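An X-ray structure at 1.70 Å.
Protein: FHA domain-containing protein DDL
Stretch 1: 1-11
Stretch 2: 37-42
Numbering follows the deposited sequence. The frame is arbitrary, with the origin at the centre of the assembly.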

# COMPACT_ATOMS: atom_id res chain seq x y z
N THR A 1 -19.99 -9.76 -3.55
CA THR A 1 -19.42 -10.13 -2.22
C THR A 1 -18.13 -9.38 -1.88
O THR A 1 -17.87 -9.13 -0.71
CB THR A 1 -19.23 -11.64 -2.11
N LEU A 2 -17.32 -9.03 -2.89
CA LEU A 2 -16.20 -8.09 -2.67
C LEU A 2 -16.78 -6.73 -2.33
O LEU A 2 -17.75 -6.31 -2.95
CB LEU A 2 -15.30 -7.94 -3.91
CG LEU A 2 -14.44 -9.11 -4.39
CD1 LEU A 2 -13.49 -8.62 -5.47
CD2 LEU A 2 -13.65 -9.72 -3.23
N LEU A 3 -16.19 -6.06 -1.35
CA LEU A 3 -16.70 -4.80 -0.83
C LEU A 3 -16.01 -3.58 -1.44
O LEU A 3 -16.10 -2.47 -0.91
CB LEU A 3 -16.58 -4.76 0.70
CG LEU A 3 -17.39 -5.79 1.49
CD1 LEU A 3 -17.11 -5.62 2.98
CD2 LEU A 3 -18.90 -5.70 1.20
N PHE A 4 -15.30 -3.78 -2.54
CA PHE A 4 -14.66 -2.67 -3.22
C PHE A 4 -14.62 -2.93 -4.71
O PHE A 4 -14.65 -4.08 -5.15
CB PHE A 4 -13.23 -2.49 -2.69
CG PHE A 4 -12.32 -3.62 -3.05
CD1 PHE A 4 -11.49 -3.53 -4.17
CD2 PHE A 4 -12.32 -4.80 -2.31
CE1 PHE A 4 -10.67 -4.59 -4.51
CE2 PHE A 4 -11.50 -5.88 -2.66
CZ PHE A 4 -10.67 -5.76 -3.76
N ASN A 5 -14.55 -1.84 -5.48
CA ASN A 5 -14.29 -1.88 -6.90
C ASN A 5 -12.95 -1.23 -7.16
O ASN A 5 -12.54 -0.34 -6.42
CB ASN A 5 -15.36 -1.08 -7.64
CG ASN A 5 -16.59 -1.90 -7.93
OD1 ASN A 5 -16.53 -2.90 -8.66
ND2 ASN A 5 -17.72 -1.48 -7.37
N GLU A 6 -12.25 -1.68 -8.19
CA GLU A 6 -11.09 -0.95 -8.70
C GLU A 6 -11.54 0.20 -9.61
O GLU A 6 -12.47 0.03 -10.42
CB GLU A 6 -10.15 -1.87 -9.46
CG GLU A 6 -9.47 -2.91 -8.63
CD GLU A 6 -8.30 -3.50 -9.35
OE1 GLU A 6 -7.21 -2.87 -9.35
OE2 GLU A 6 -8.47 -4.59 -9.92
N PRO A 7 -10.90 1.37 -9.48
CA PRO A 7 -11.32 2.50 -10.29
C PRO A 7 -10.76 2.42 -11.72
O PRO A 7 -9.86 1.63 -11.96
CB PRO A 7 -10.73 3.69 -9.53
CG PRO A 7 -9.49 3.16 -8.94
CD PRO A 7 -9.77 1.71 -8.59
N PRO A 8 -11.28 3.26 -12.66
CA PRO A 8 -10.81 3.22 -14.06
C PRO A 8 -9.29 3.35 -14.18
O PRO A 8 -8.68 2.75 -15.07
CB PRO A 8 -11.47 4.45 -14.68
CG PRO A 8 -12.64 4.76 -13.82
CD PRO A 8 -12.32 4.28 -12.44
N GLU A 9 -8.68 4.12 -13.27
CA GLU A 9 -7.26 4.46 -13.37
C GLU A 9 -6.34 3.41 -12.74
O GLU A 9 -5.12 3.60 -12.64
CB GLU A 9 -7.00 5.86 -12.78
CG GLU A 9 -7.12 5.96 -11.25
CD GLU A 9 -8.54 6.26 -10.75
OE1 GLU A 9 -9.50 6.22 -11.55
OE2 GLU A 9 -8.68 6.53 -9.55
N ALA A 10 -6.93 2.30 -12.29
CA ALA A 10 -6.15 1.20 -11.70
C ALA A 10 -5.14 0.67 -12.71
O ALA A 10 -5.49 0.42 -13.88
CB ALA A 10 -7.05 0.08 -11.27
N ARG A 11 -3.91 0.48 -12.25
CA ARG A 11 -2.83 -0.09 -13.07
C ARG A 11 -1.85 -0.80 -12.17
O ARG A 11 -1.63 -0.39 -11.02
CB ARG A 11 -2.05 0.98 -13.85
CG ARG A 11 -2.84 1.83 -14.83
CD ARG A 11 -3.20 1.14 -16.13
NE ARG A 11 -3.78 2.11 -17.05
CZ ARG A 11 -5.05 2.54 -17.03
NH1 ARG A 11 -5.91 2.08 -16.14
NH2 ARG A 11 -5.45 3.44 -17.92
N GLN A 37 0.14 -6.99 -8.70
CA GLN A 37 -1.22 -6.75 -9.14
C GLN A 37 -1.61 -5.32 -8.82
O GLN A 37 -0.89 -4.63 -8.11
CB GLN A 37 -2.20 -7.73 -8.52
CG GLN A 37 -2.15 -7.80 -7.04
CD GLN A 37 -2.70 -9.13 -6.48
OE1 GLN A 37 -2.15 -10.21 -6.73
NE2 GLN A 37 -3.76 -9.04 -5.73
N SER A 38 -2.74 -4.89 -9.36
CA SER A 38 -3.13 -3.49 -9.22
C SER A 38 -3.87 -3.20 -7.92
O SER A 38 -4.03 -2.03 -7.54
CB SER A 38 -3.98 -3.06 -10.44
OG SER A 38 -5.13 -3.88 -10.54
N CYS A 39 -4.30 -4.26 -7.23
CA CYS A 39 -4.98 -4.10 -5.95
C CYS A 39 -4.71 -5.27 -5.01
O CYS A 39 -4.68 -6.44 -5.43
CB CYS A 39 -6.48 -3.90 -6.20
SG CYS A 39 -7.44 -3.58 -4.74
N TYR A 40 -4.47 -4.94 -3.75
CA TYR A 40 -4.29 -5.94 -2.70
C TYR A 40 -5.33 -5.78 -1.60
O TYR A 40 -5.39 -4.75 -0.94
CB TYR A 40 -2.89 -5.87 -2.09
CG TYR A 40 -1.79 -6.36 -3.02
CD1 TYR A 40 -1.36 -7.68 -2.98
CD2 TYR A 40 -1.20 -5.51 -3.95
CE1 TYR A 40 -0.35 -8.14 -3.85
CE2 TYR A 40 -0.21 -5.95 -4.81
CZ TYR A 40 0.22 -7.28 -4.75
OH TYR A 40 1.22 -7.75 -5.59
N LEU A 41 -6.15 -6.82 -1.41
CA LEU A 41 -7.15 -6.84 -0.35
C LEU A 41 -6.57 -7.41 0.94
O LEU A 41 -6.02 -8.51 0.94
CB LEU A 41 -8.36 -7.68 -0.78
CG LEU A 41 -9.44 -7.90 0.27
CD1 LEU A 41 -10.06 -6.56 0.72
CD2 LEU A 41 -10.51 -8.83 -0.27
N PHE A 42 -6.72 -6.66 2.03
CA PHE A 42 -6.34 -7.11 3.37
C PHE A 42 -7.60 -7.44 4.15
O PHE A 42 -8.55 -6.64 4.19
CB PHE A 42 -5.62 -5.99 4.11
CG PHE A 42 -4.31 -5.61 3.48
CD1 PHE A 42 -3.11 -6.06 4.03
CD2 PHE A 42 -4.27 -4.82 2.33
CE1 PHE A 42 -1.88 -5.71 3.44
CE2 PHE A 42 -3.05 -4.48 1.70
CZ PHE A 42 -1.85 -4.92 2.27

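Residues 1–11 form an irregular segment, without helix or strand, that runs alongside residues 37–42, of which Cys 39 to Phe 42 belong to a β-strand. The two segments run in opposite directions: by CA position, Phe 4 pairs with Leu 41, Glu 6 with Cys 39 and Arg 11 with Ser 38; the spacing narrows from 9.1 Å between Phe 4 CA and Leu 41 CA to 5.1 Å between Arg 11 CA and Ser 38 CA. No backbone hydrogen bonds link them, so side chains hold the contact together, burying 328 Å² in all. The strand's alternation sends Cys 39 and Leu 41 toward stretch 1 and Tyr 40 away from it.

Thr 1 does not reach stretch 2. Leu 2 adds little, its CD2 lying 4.4 Å from CD2 of Leu 41. The apolar centre is Phe 4, whose ring reaches both inward-facing strand residues: CE2 is 3.7 Å from Leu 41 CD1, and CE1 is 3.4 Å from Cys 39 SG. The sulfur approaches the ring obliquely, adding a polarizable sulfur-aromatic contact to the hydrophobic packing.

Asn 5 points away, and the next residue brings polar chemistry. Glu 6, its CA-to-CB bond directed toward stretch 2, reaches the loop residue just before the strand, and Ser 38 OG donates a short hydrogen bond of 2.6 Å to Glu 6 OE1, a carboxylate oxygen well suited to accept it. Glu 6 OE1 also rests 3.4 Å from Cys 39 CB.

From Pro 7 to Ala 10 the chain makes a type I β-turn, closed by Ala 10 N donating to Pro 7 O at 3.0 Å. Arg 11 braces this bend, its NH1 donating to Pro 8 O at 3.0 Å and to Ala 10 O at 2.8 Å. With its CA–CB bond directed away, Arg 11 meets stretch 2 through its backbone, C lying 3.6 Å from Ser 38 CB.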